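Local coordinates for protein retinol dehydratase (Spodoptera frugiperda, PDB 1FMJ) that probably converts retinol to anhydroretinol by dehydration, using a PAPS-dependent sulfotransferase fold that binds retinol and adenosine-3'-5'-diphosphate, at residues R134-G137 / L138-Y141; T163-P166 / L167-P171; D306-H309 / F310-G314; K333-K336 / D337-D341. All blocks are in the same frame, centred on the assembly; numbering follows the deposited sequence.

Contact 1. Residues R134-G137 / L138-Y141; sequences RYLG and LLEY
Leu139 N donates to Tyr135 O at 3.0 Å and Glu140 N to Leu136 O at 3.0 Å, the i to i+4 bonding of an alpha-helix, here one stretch of helix 132-142 beside bound retinol. Leu138 N donates to Arg134 O and adds only a weak second bond to Tyr135 O. Tyr135 and Leu139, four residues apart, pack on one helix face. With CG opposite the backbone N about the CA-CB bond (chi1 178°), the ring end of Tyr135 comes back alongside Leu139. There CD1 of Leu139 lies 3.7 Å from CE2 of the tyrosine, while CG of Leu139 stands over one ring face, displaced toward the rim. The two side chains cross obliquely, and CD1 of Leu139 also meets CD2 of Leu136, more loosely. Leu139 lines the retinol pocket and touches the ligand; Tyr135 leans on Tyr120, close to the calcium-binding residue Asn121, so the pair sits between the two sites. Replacing Leu139 by an alanine would probably open a gap at the ring face of Tyr135 and take away part of the lining beside retinol. At the start of the segment, Arg134 reaches Glu300 in a salt bridge. Nearer the end of the helix, Tyr141 N bonds to Gly137 O at 3.2 Å, with an N-H...O angle of 166°.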
loop_
_atom_site.group_PDB
_atom_site.type_symbol
_atom_site.label_atom_id
_atom_site.label_comp_id
_atom_site.label_asym_id
_atom_site.label_seq_id
_atom_site.Cartn_x
_atom_site.Cartn_y
_atom_site.Cartn_z
ATOM N N ARG A 134 -19.544 -10.132 10.660
ATOM C CA ARG A 134 -18.247 -9.995 10.012
ATOM C C ARG A 134 -17.776 -8.545 10.032
ATOM O O ARG A 134 -16.598 -8.264 10.267
ATOM C CB ARG A 134 -18.318 -10.491 8.570
ATOM C CG ARG A 134 -18.714 -11.945 8.431
ATOM C CD ARG A 134 -18.619 -12.363 6.978
ATOM N NE ARG A 134 -17.245 -12.272 6.491
ATOM C CZ ARG A 134 -16.900 -12.317 5.208
ATOM N NH1 ARG A 134 -17.831 -12.450 4.269
ATOM N NH2 ARG A 134 -15.619 -12.234 4.861
ATOM N N TYR A 135 -18.703 -7.628 9.793
ATOM C CA TYR A 135 -18.385 -6.207 9.787
ATOM C C TYR A 135 -17.747 -5.797 11.109
ATOM O O TYR A 135 -16.725 -5.113 11.131
ATOM C CB TYR A 135 -19.658 -5.396 9.553
ATOM C CG TYR A 135 -19.452 -3.903 9.582
ATOM C CD1 TYR A 135 -18.737 -3.259 8.576
ATOM C CD2 TYR A 135 -19.975 -3.131 10.616
ATOM C CE1 TYR A 135 -18.550 -1.885 8.596
ATOM C CE2 TYR A 135 -19.795 -1.756 10.646
ATOM C CZ TYR A 135 -19.083 -1.140 9.632
ATOM O OH TYR A 135 -18.917 0.224 9.653
ATOM N N LEU A 136 -18.359 -6.222 12.209
ATOM C CA LEU A 136 -17.863 -5.906 13.541
ATOM C C LEU A 136 -16.539 -6.610 13.823
ATOM O O LEU A 136 -15.681 -6.067 14.513
ATOM C CB LEU A 136 -18.904 -6.302 14.596
ATOM C CG LEU A 136 -20.235 -5.560 14.502
ATOM C CD1 LEU A 136 -21.218 -6.140 15.505
ATOM C CD2 LEU A 136 -20.010 -4.072 14.756
ATOM N N GLY A 137 -16.387 -7.830 13.307
ATOM C CA GLY A 137 -15.144 -8.557 13.501
ATOM C C GLY A 137 -14.042 -7.807 12.770
ATOM O O GLY A 137 -12.891 -7.797 13.189
ATOM N N LEU A 138 -14.415 -7.157 11.673
ATOM C CA LEU A 138 -13.481 -6.380 10.866
ATOM C C LEU A 138 -13.050 -5.136 11.643
ATOM O O LEU A 138 -11.870 -4.777 11.671
ATOM C CB LEU A 138 -14.161 -5.975 9.558
ATOM C CG LEU A 138 -13.343 -5.899 8.273
ATOM C CD1 LEU A 138 -12.277 -6.995 8.243
ATOM C CD2 LEU A 138 -14.309 -6.050 7.090
ATOM N N LEU A 139 -14.014 -4.479 12.274
ATOM C CA LEU A 139 -13.720 -3.290 13.052
ATOM C C LEU A 139 -12.831 -3.604 14.251
ATOM O O LEU A 139 -11.964 -2.813 14.602
ATOM C CB LEU A 139 -15.015 -2.631 13.540
ATOM C CG LEU A 139 -15.978 -2.144 12.456
ATOM C CD1 LEU A 139 -17.094 -1.332 13.092
ATOM C CD2 LEU A 139 -15.237 -1.298 11.452
ATOM N N GLU A 140 -13.034 -4.763 14.870
ATOM C CA GLU A 140 -12.244 -5.124 16.044
ATOM C C GLU A 140 -10.776 -5.387 15.717
ATOM O O GLU A 140 -9.879 -4.933 16.427
ATOM C CB GLU A 140 -12.842 -6.352 16.733
ATOM C CG GLU A 140 -12.330 -6.552 18.148
ATOM C CD GLU A 140 -12.800 -7.848 18.767
ATOM O OE1 GLU A 140 -14.005 -8.170 18.648
ATOM O OE2 GLU A 140 -11.962 -8.541 19.383
ATOM N N TYR A 141 -10.531 -6.138 14.652
ATOM C CA TYR A 141 -9.168 -6.443 14.241
ATOM C C TYR A 141 -8.470 -5.146 13.882
ATOM O O TYR A 141 -7.307 -4.941 14.213
ATOM C CB TYR A 141 -9.176 -7.352 13.016
ATOM C CG TYR A 141 -7.795 -7.712 12.502
ATOM C CD1 TYR A 141 -7.065 -8.752 13.081
ATOM C CD2 TYR A 141 -7.221 -7.015 11.436
ATOM C CE1 TYR A 141 -5.798 -9.095 12.610
ATOM C CE2 TYR A 141 -5.952 -7.349 10.958
ATOM C CZ TYR A 141 -5.249 -8.391 11.551
ATOM O OH TYR A 141 -4.000 -8.738 11.087
#

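Contact 2. Residues T163-P166 / L167-P171; sequences THLP and LSLMP. With RTL (retinol), chain H.
Pro166 and Leu169 meet round a tight turn, CG of the proline ring standing 4.0 Å from CG of the leucine as the two side chains cross at a slant. Leu169 CD1 lies beside the same ring, near both CG and CD. The backbone draws them together: Leu169 N donates to Pro166 O at 3.1 Å, with an N-H...O angle of 165°. Met170 N bonds in turn to Leu167 O. These i to i+3 bonds make residues 167-169 a short 3-10 turn. It follows strand 160-163 of the parallel sheet in the P-loop-type sulfotransferase fold, on the way to strand 179-184. Met170 folds back over the preceding residues: with its chain bent at chi3 (-64°), CE comes 3.6 Å from Leu165 O, while SD meets CG2 of Thr163 tip to tip. Leu165 adds CD2 to the cluster, crossing Leu169 at about a right angle. At the end of the strand, OG1 of Thr163 accepts from Leu165 N at 3.0 Å, closing an ST turn, and is also bonded to Asp107. A valine in place of Thr163 would probably leave Leu165 N without this acceptor and Asp107 without one of its partners. Between Thr163 and Leu165, His164 points away from the cluster; its ND1 bonds to Ser70 O, and its NE2 shares a hydrogen bond with retinol O1, 2.9 Å long, in the ring plane and nearly straight, at 168°. Lys162 is bonded to retinol as well.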
loop_
_atom_site.group_PDB
_atom_site.type_symbol
_atom_site.label_atom_id
_atom_site.label_comp_id
_atom_site.label_asym_id
_atom_site.label_seq_id
_atom_site.Cartn_x
_atom_site.Cartn_y
_atom_site.Cartn_z
ATOM N N THR A 163 3.431 -3.224 4.301
ATOM C CA THR A 163 3.337 -1.872 4.827
ATOM C C THR A 163 3.443 -0.806 3.755
ATOM O O THR A 163 4.073 -1.008 2.712
ATOM C CB THR A 163 4.435 -1.587 5.901
ATOM O OG1 THR A 163 4.181 -0.314 6.513
ATOM C CG2 THR A 163 5.813 -1.537 5.268
ATOM N N HIS A 164 2.805 0.326 4.018
ATOM C CA HIS A 164 2.866 1.458 3.118
ATOM C C HIS A 164 3.563 2.580 3.889
ATOM O O HIS A 164 3.509 3.739 3.511
ATOM C CB HIS A 164 1.460 1.883 2.669
ATOM C CG HIS A 164 0.726 0.817 1.910
ATOM N ND1 HIS A 164 1.278 0.159 0.832
ATOM C CD2 HIS A 164 -0.509 0.288 2.081
ATOM C CE1 HIS A 164 0.414 -0.731 0.372
ATOM N NE2 HIS A 164 -0.678 -0.673 1.111
ATOM N N LEU A 165 4.227 2.230 4.987
ATOM C CA LEU A 165 4.924 3.259 5.747
ATOM C C LEU A 165 6.305 3.524 5.169
ATOM O O LEU A 165 7.027 2.591 4.812
ATOM C CB LEU A 165 5.057 2.862 7.223
ATOM C CG LEU A 165 3.754 2.887 8.034
ATOM C CD1 LEU A 165 4.018 2.462 9.462
ATOM C CD2 LEU A 165 3.152 4.279 7.992
ATOM N N PRO A 166 6.673 4.807 5.031
ATOM C CA PRO A 166 7.991 5.159 4.501
ATOM C C PRO A 166 9.006 4.723 5.559
ATOM O O PRO A 166 8.667 4.619 6.742
ATOM C CB PRO A 166 7.903 6.681 4.340
ATOM C CG PRO A 166 6.951 7.080 5.411
ATOM C CD PRO A 166 5.879 6.018 5.306
ATOM N N LEU A 167 10.235 4.449 5.140
ATOM C CA LEU A 167 11.264 3.991 6.064
ATOM C C LEU A 167 11.494 4.852 7.305
ATOM O O LEU A 167 11.785 4.314 8.368
ATOM C CB LEU A 167 12.595 3.802 5.320
ATOM C CG LEU A 167 12.608 2.780 4.172
ATOM C CD1 LEU A 167 14.026 2.653 3.610
ATOM C CD2 LEU A 167 12.114 1.416 4.669
ATOM N N SER A 168 11.352 6.171 7.185
ATOM C CA SER A 168 11.591 7.065 8.318
ATOM C C SER A 168 10.648 6.904 9.510
ATOM O O SER A 168 10.934 7.403 10.604
ATOM C CB SER A 168 11.581 8.522 7.850
ATOM O OG SER A 168 10.324 8.876 7.324
ATOM N N LEU A 169 9.522 6.221 9.312
ATOM C CA LEU A 169 8.587 6.004 10.412
ATOM C C LEU A 169 8.815 4.631 11.031
ATOM O O LEU A 169 8.202 4.271 12.031
ATOM C CB LEU A 169 7.138 6.131 9.927
ATOM C CG LEU A 169 6.799 7.525 9.387
ATOM C CD1 LEU A 169 5.321 7.620 9.037
ATOM C CD2 LEU A 169 7.173 8.565 10.443
ATOM N N MET A 170 9.699 3.854 10.425
ATOM C CA MET A 170 9.993 2.529 10.950
ATOM C C MET A 170 11.392 2.561 11.547
ATOM O O MET A 170 12.144 3.508 11.316
ATOM C CB MET A 170 9.865 1.478 9.843
ATOM C CG MET A 170 8.420 1.331 9.347
ATOM S SD MET A 170 8.126 -0.028 8.195
ATOM C CE MET A 170 9.147 0.473 6.803
ATOM N N PRO A 171 11.753 1.538 12.336
ATOM C CA PRO A 171 13.068 1.463 12.976
ATOM C C PRO A 171 14.249 1.789 12.081
ATOM O O PRO A 171 14.442 1.160 11.039
ATOM C CB PRO A 171 13.119 0.026 13.489
ATOM C CG PRO A 171 11.701 -0.225 13.868
ATOM C CD PRO A 171 10.938 0.361 12.689
HETATM C C1 RTL H . -13.631 0.811 5.961
HETATM C C2 RTL H . -14.300 1.857 6.909
HETATM C C3 RTL H . -14.069 1.558 8.385
HETATM C C4 RTL H . -13.371 0.430 9.141
HETATM C C5 RTL H . -12.798 -0.493 8.061
HETATM C C6 RTL H . -12.873 -0.377 6.664
HETATM C C7 RTL H . -12.248 -1.358 5.737
HETATM C C8 RTL H . -10.931 -1.340 5.376
HETATM C C9 RTL H . -10.305 -2.303 4.460
HETATM C C10 RTL H . -8.956 -2.148 4.194
HETATM C C11 RTL H . -8.055 -2.940 3.329
HETATM C C12 RTL H . -7.301 -2.133 2.510
HETATM C C13 RTL H . -6.270 -2.345 1.473
HETATM C C14 RTL H . -5.543 -1.508 0.674
HETATM C C15 RTL H . -4.207 -1.079 1.122
HETATM O O1 RTL H . -3.229 -1.944 0.727
HETATM C C16 RTL H . -12.715 1.745 5.144
HETATM C C17 RTL H . -14.801 0.378 5.064
HETATM C C18 RTL H . -12.094 -1.682 8.733
HETATM C C19 RTL H . -11.150 -3.429 3.835
HETATM C C20 RTL H . -6.068 -3.865 1.362
#

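Contact 3. Residues D306-H309 / F310-G314; sequences DGEH and FIRKG. With A3P (adenosine-3'-5'-diphosphate), chain G; RTL (retinol), chain H.
Arg312 and Glu308 lie side by side and point the same way, but a carboxylate oxygen of Glu308, OE1, lies 4.1 Å from CD of Arg312, and the charged ends do not touch; the carboxylate and guanidinium planes are 67° apart. The carboxylate has its own partner in His196, bonded to OE2. From its start, the arginine chain is directed at the nucleotide. CB lies 3.7 Å from O2P of adenosine-3'-5'-diphosphate, and CG, set anti to the backbone N (chi1 -164°), carries the chain onward. CD passes Glu308 OE1, and a bend at chi3 (64°) turns NE back to the phosphate, where it donates to O1P at 3.0 Å. At the tip, NH2 adds a weak bond to the same oxygen, so O1P is held at the edge of the guanidinium, near its plane. CB of Lys313 covers one face of that group, toward its rim. This loop, between helices 284-288 and 325-338, supplies part of the 3'-phosphate site of the sulfotransferase fold. Backbone amides add to the grip: Lys313 N donates to O2P of the nucleotide at 2.7 Å. Gly314 N donates to that oxygen too, and Arg312 N to the ribose O2'. Ile311 CG2 reaches the adenine near C8 and N7. Phe310 turns to the other ligand, its CE1 lying 3.6 Å from the retinol methyl C20, and it also takes part in a cation-pi interaction with Arg73. On the other side of the segment boundary, His309 CB packs 3.6 Å from Ile311 O, while its ND1 bonds to Glu296.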
loop_
_atom_site.group_PDB
_atom_site.type_symbol
_atom_site.label_atom_id
_atom_site.label_comp_id
_atom_site.label_asym_id
_atom_site.label_seq_id
_atom_site.Cartn_x
_atom_site.Cartn_y
_atom_site.Cartn_z
ATOM N N ASP A 306 -20.004 -1.115 -5.514
ATOM C CA ASP A 306 -20.310 -1.808 -6.765
ATOM C C ASP A 306 -19.468 -1.176 -7.868
ATOM O O ASP A 306 -19.244 0.030 -7.863
ATOM C CB ASP A 306 -21.782 -1.641 -7.169
ATOM C CG ASP A 306 -22.756 -2.152 -6.123
ATOM O OD1 ASP A 306 -22.449 -3.150 -5.435
ATOM O OD2 ASP A 306 -23.852 -1.557 -6.007
ATOM N N GLY A 307 -19.008 -1.986 -8.812
ATOM C CA GLY A 307 -18.225 -1.445 -9.911
ATOM C C GLY A 307 -16.775 -1.126 -9.601
ATOM O O GLY A 307 -16.122 -0.403 -10.357
ATOM N N GLU A 308 -16.269 -1.648 -8.492
ATOM C CA GLU A 308 -14.879 -1.424 -8.109
ATOM C C GLU A 308 -14.308 -2.730 -7.594
ATOM O O GLU A 308 -15.005 -3.503 -6.941
ATOM C CB GLU A 308 -14.777 -0.345 -7.028
ATOM C CG GLU A 308 -14.932 1.060 -7.566
ATOM C CD GLU A 308 -13.708 1.527 -8.347
ATOM O OE1 GLU A 308 -12.799 0.708 -8.622
ATOM O OE2 GLU A 308 -13.655 2.720 -8.683
ATOM N N HIS A 309 -13.040 -2.967 -7.897
ATOM C CA HIS A 309 -12.369 -4.189 -7.500
ATOM C C HIS A 309 -10.954 -3.894 -7.014
ATOM O O HIS A 309 -10.328 -2.936 -7.462
ATOM C CB HIS A 309 -12.328 -5.142 -8.697
ATOM C CG HIS A 309 -13.686 -5.520 -9.204
ATOM N ND1 HIS A 309 -14.458 -6.496 -8.606
ATOM C CD2 HIS A 309 -14.440 -5.007 -10.205
ATOM C CE1 HIS A 309 -15.626 -6.568 -9.219
ATOM N NE2 HIS A 309 -15.641 -5.675 -10.193
ATOM N N PHE A 310 -10.463 -4.730 -6.105
ATOM C CA PHE A 310 -9.118 -4.590 -5.556
ATOM C C PHE A 310 -8.081 -4.838 -6.656
ATOM O O PHE A 310 -7.090 -4.129 -6.750
ATOM C CB PHE A 310 -8.918 -5.583 -4.411
ATOM C CG PHE A 310 -7.653 -5.362 -3.647
ATOM C CD1 PHE A 310 -7.458 -4.183 -2.932
ATOM C CD2 PHE A 310 -6.636 -6.313 -3.669
ATOM C CE1 PHE A 310 -6.265 -3.955 -2.255
ATOM C CE2 PHE A 310 -5.441 -6.092 -2.994
ATOM C CZ PHE A 310 -5.258 -4.907 -2.286
ATOM N N ILE A 311 -8.308 -5.864 -7.471
ATOM C CA ILE A 311 -7.434 -6.172 -8.602
ATOM C C ILE A 311 -8.280 -5.662 -9.770
ATOM O O ILE A 311 -9.259 -6.295 -10.165
ATOM C CB ILE A 311 -7.164 -7.682 -8.696
ATOM C CG1 ILE A 311 -6.386 -8.125 -7.447
ATOM C CG2 ILE A 311 -6.343 -8.004 -9.949
ATOM C CD1 ILE A 311 -6.077 -9.599 -7.400
ATOM N N ARG A 312 -7.881 -4.512 -10.310
ATOM C CA ARG A 312 -8.642 -3.800 -11.334
ATOM C C ARG A 312 -8.314 -3.945 -12.820
ATOM O O ARG A 312 -9.025 -4.652 -13.541
ATOM C CB ARG A 312 -8.635 -2.318 -10.944
ATOM C CG ARG A 312 -9.654 -1.411 -11.626
ATOM C CD ARG A 312 -9.543 -0.004 -11.041
ATOM N NE ARG A 312 -8.232 0.583 -11.326
ATOM C CZ ARG A 312 -7.913 1.193 -12.464
ATOM N NH1 ARG A 312 -8.818 1.309 -13.428
ATOM N NH2 ARG A 312 -6.685 1.663 -12.651
ATOM N N LYS A 313 -7.256 -3.267 -13.271
ATOM C CA LYS A 313 -6.848 -3.268 -14.677
ATOM C C LYS A 313 -5.532 -3.989 -14.968
ATOM O O LYS A 313 -5.471 -4.841 -15.848
ATOM C CB LYS A 313 -6.744 -1.824 -15.169
ATOM C CG LYS A 313 -7.848 -1.369 -16.110
ATOM C CD LYS A 313 -7.550 -1.769 -17.546
ATOM C CE LYS A 313 -8.456 -1.046 -18.538
ATOM N NZ LYS A 313 -9.908 -1.400 -18.395
ATOM N N GLY A 314 -4.472 -3.616 -14.257
ATOM C CA GLY A 314 -3.182 -4.253 -14.447
ATOM C C GLY A 314 -2.310 -3.718 -15.574
ATOM O O GLY A 314 -1.355 -4.371 -15.980
HETATM P P1 A3P G . -4.480 -0.896 -11.320
HETATM O O1P A3P G . -5.420 -0.146 -10.470
HETATM O O2P A3P G . -5.158 -1.995 -12.040
HETATM O O3P A3P G . -3.828 0.003 -12.284
HETATM P P2 A3P G . -1.238 -2.771 -4.724
HETATM O O4P A3P G . -1.253 -4.236 -4.582
HETATM O O5P A3P G . 0.036 -2.211 -4.227
HETATM O O6P A3P G . -2.400 -2.183 -3.998
HETATM O "O5'" A3P G . -1.368 -2.405 -6.255
HETATM C "C5'" A3P G . -2.501 -2.781 -7.021
HETATM C "C4'" A3P G . -2.253 -2.557 -8.515
HETATM O "O4'" A3P G . -1.585 -3.740 -9.038
HETATM C "C3'" A3P G . -3.552 -2.438 -9.314
HETATM O "O3'" A3P G . -3.336 -1.515 -10.407
HETATM C "C2'" A3P G . -3.806 -3.886 -9.683
HETATM O "O2'" A3P G . -4.808 -4.164 -10.657
HETATM C "C1'" A3P G . -2.399 -4.320 -10.064
HETATM N N9 A3P G . -2.240 -5.780 -10.076
HETATM C C8 A3P G . -2.618 -6.716 -9.126
HETATM N N7 A3P G . -2.333 -7.954 -9.430
HETATM C C5 A3P G . -1.718 -7.850 -10.670
HETATM C C6 A3P G . -1.157 -8.814 -11.578
HETATM N N6 A3P G . -1.138 -10.128 -11.330
HETATM N N1 A3P G . -0.602 -8.353 -12.770
HETATM C C2 A3P G . -0.599 -7.012 -13.062
HETATM N N3 A3P G . -1.102 -6.004 -12.284
HETATM C C4 A3P G . -1.650 -6.497 -11.096
HETATM C C1 RTL H . -13.631 0.811 5.961
HETATM C C2 RTL H . -14.300 1.857 6.909
HETATM C C3 RTL H . -14.069 1.558 8.385
HETATM C C4 RTL H . -13.371 0.430 9.141
HETATM C C5 RTL H . -12.798 -0.493 8.061
HETATM C C6 RTL H . -12.873 -0.377 6.664
HETATM C C7 RTL H . -12.248 -1.358 5.737
HETATM C C8 RTL H . -10.931 -1.340 5.376
HETATM C C9 RTL H . -10.305 -2.303 4.460
HETATM C C10 RTL H . -8.956 -2.148 4.194
HETATM C C11 RTL H . -8.055 -2.940 3.329
HETATM C C12 RTL H . -7.301 -2.133 2.510
HETATM C C13 RTL H . -6.270 -2.345 1.473
HETATM C C14 RTL H . -5.543 -1.508 0.674
HETATM C C15 RTL H . -4.207 -1.079 1.122
HETATM O O1 RTL H . -3.229 -1.944 0.727
HETATM C C16 RTL H . -12.715 1.745 5.144
HETATM C C17 RTL H . -14.801 0.378 5.064
HETATM C C18 RTL H . -12.094 -1.682 8.733
HETATM C C19 RTL H . -11.150 -3.429 3.835
HETATM C C20 RTL H . -6.068 -3.865 1.362
#

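Contact 4. Residues K333-K336 / D337-D341; sequences KWIK and DNLKD
The C-terminal end of helix 325-338 brings Ile335 and Leu339 together, one turn apart and side by side, with Leu339 CD1 3.7 Å from Ile335 CG2. Ile335 holds CG2 anti to its backbone N, and this branch is the one that faces the leucine. The pair extends toward Met349 and Leu344 in the chain that follows the helix. Alpha-helical bonding is still regular at the start: Asp337 N donates to Lys333 O at 2.8 Å, and Asn338 N to Trp334 O at 3.2 Å. As the helix runs out, the bonding weakens. Leu339 N has two acceptors, Ile335 O and Lys336 O, both weakly bound, a mix of i to i+4 and i to i+3 that accompanies the final turn of the last helix of the chain. The indole of Trp334 crosses the Asn338 side chain at a slant, with ring and amide planes 76° apart, and meets Phe228 of helix 227-235 edge-to-face, so this face joins the two helices. Asn338 and Leu339 also lean on Phe228, and Asn338 O accepts from Lys232. On the more exposed flank, Lys333 and Asp337 approach through the aliphatic part of the lysine: CG of Lys333 is 3.6 Å from OD2 of Asp337, whereas the extended chain carries NZ 5.8 Å from that oxygen, where the opposite charges probably attract only at longer range.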
loop_
_atom_site.group_PDB
_atom_site.type_symbol
_atom_site.label_atom_id
_atom_site.label_comp_id
_atom_site.label_asym_id
_atom_site.label_seq_id
_atom_site.Cartn_x
_atom_site.Cartn_y
_atom_site.Cartn_z
ATOM N N LYS A 333 5.632 18.707 -14.827
ATOM C CA LYS A 333 6.367 19.692 -14.047
ATOM C C LYS A 333 6.661 19.103 -12.667
ATOM O O LYS A 333 7.795 19.157 -12.179
ATOM C CB LYS A 333 5.527 20.964 -13.915
ATOM C CG LYS A 333 6.185 22.125 -13.187
ATOM C CD LYS A 333 5.228 23.316 -13.182
ATOM C CE LYS A 333 5.794 24.529 -12.468
ATOM N NZ LYS A 333 4.877 25.707 -12.628
ATOM N N TRP A 334 5.632 18.527 -12.054
ATOM C CA TRP A 334 5.757 17.933 -10.733
ATOM C C TRP A 334 6.805 16.838 -10.732
ATOM O O TRP A 334 7.648 16.769 -9.835
ATOM C CB TRP A 334 4.408 17.372 -10.278
ATOM C CG TRP A 334 4.434 16.699 -8.939
ATOM C CD1 TRP A 334 4.826 17.246 -7.747
ATOM C CD2 TRP A 334 4.001 15.362 -8.642
ATOM N NE1 TRP A 334 4.660 16.335 -6.728
ATOM C CE2 TRP A 334 4.154 15.173 -7.249
ATOM C CE3 TRP A 334 3.494 14.308 -9.418
ATOM C CZ2 TRP A 334 3.817 13.968 -6.611
ATOM C CZ3 TRP A 334 3.158 13.110 -8.787
ATOM C CH2 TRP A 334 3.322 12.953 -7.395
ATOM N N ILE A 335 6.766 15.978 -11.736
ATOM C CA ILE A 335 7.755 14.904 -11.787
ATOM C C ILE A 335 9.164 15.435 -12.071
ATOM O O ILE A 335 10.137 14.986 -11.462
ATOM C CB ILE A 335 7.375 13.848 -12.839
ATOM C CG1 ILE A 335 6.049 13.188 -12.444
ATOM C CG2 ILE A 335 8.474 12.797 -12.943
ATOM C CD1 ILE A 335 5.573 12.134 -13.421
ATOM N N LYS A 336 9.278 16.397 -12.979
ATOM C CA LYS A 336 10.590 16.956 -13.312
ATOM C C LYS A 336 11.212 17.646 -12.104
ATOM O O LYS A 336 12.411 17.500 -11.837
ATOM C CB LYS A 336 10.475 17.947 -14.472
ATOM C CG LYS A 336 10.141 17.299 -15.804
ATOM C CD LYS A 336 10.040 18.338 -16.911
ATOM C CE LYS A 336 9.660 17.709 -18.238
ATOM N NZ LYS A 336 9.472 18.745 -19.287
ATOM N N ASP A 337 10.393 18.392 -11.368
ATOM C CA ASP A 337 10.887 19.082 -10.195
ATOM C C ASP A 337 11.402 18.097 -9.149
ATOM O O ASP A 337 12.476 18.290 -8.589
ATOM C CB ASP A 337 9.795 19.956 -9.585
ATOM C CG ASP A 337 9.435 21.137 -10.463
ATOM O OD1 ASP A 337 10.270 21.516 -11.312
ATOM O OD2 ASP A 337 8.326 21.694 -10.298
ATOM N N ASN A 338 10.642 17.039 -8.889
ATOM C CA ASN A 338 11.052 16.054 -7.889
ATOM C C ASN A 338 12.208 15.139 -8.318
ATOM O O ASN A 338 12.835 14.499 -7.476
ATOM C CB ASN A 338 9.852 15.200 -7.455
ATOM C CG ASN A 338 8.902 15.952 -6.544
ATOM O OD1 ASN A 338 7.912 16.544 -6.987
ATOM N ND2 ASN A 338 9.207 15.946 -5.261
ATOM N N LEU A 339 12.484 15.066 -9.616
ATOM C CA LEU A 339 13.572 14.225 -10.101
ATOM C C LEU A 339 14.824 15.065 -10.345
ATOM O O LEU A 339 15.854 14.556 -10.797
ATOM C CB LEU A 339 13.171 13.511 -11.396
ATOM C CG LEU A 339 12.010 12.514 -11.355
ATOM C CD1 LEU A 339 12.010 11.729 -12.664
ATOM C CD2 LEU A 339 12.161 11.556 -10.175
ATOM N N LYS A 340 14.726 16.355 -10.037
ATOM C CA LYS A 340 15.846 17.267 -10.214
ATOM C C LYS A 340 16.887 17.012 -9.125
ATOM O O LYS A 340 16.559 16.907 -7.944
ATOM C CB LYS A 340 15.358 18.724 -10.164
ATOM C CG LYS A 340 16.448 19.755 -10.434
ATOM C CD LYS A 340 15.887 21.125 -10.826
ATOM C CE LYS A 340 17.034 22.083 -11.198
ATOM N NZ LYS A 340 16.589 23.382 -11.800
ATOM N N ASP A 341 18.143 16.884 -9.534
ATOM C CA ASP A 341 19.227 16.646 -8.592
ATOM C C ASP A 341 19.135 15.296 -7.883
ATOM O O ASP A 341 19.400 15.195 -6.688
ATOM C CB ASP A 341 19.283 17.764 -7.543
ATOM C CG ASP A 341 19.568 19.125 -8.152
ATOM O OD1 ASP A 341 20.443 19.215 -9.041
ATOM O OD2 ASP A 341 18.925 20.109 -7.729
#

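Along the chain the four contacts come in series; none nests within or crosses another, and each joins adjoining segments. Contact 1 lies within helix 132-142, beside retinol. Contact 2 closes the turn after strand 160-163 of the parallel sheet, before strand 179-184, its centre about 25 Å from that of contact 1. Contact 3 bends the loop between helices 284-288 and 325-338 round the nucleotide, on the other side of the chain's centre from contact 2. Retinol connects the first three, being touched from contacts 1, 2 and 3. Contact 4 ends helix 325-338 against helix 227-235, about 29 Å from contact 1 between nearest atoms and away from retinol and the nucleotide.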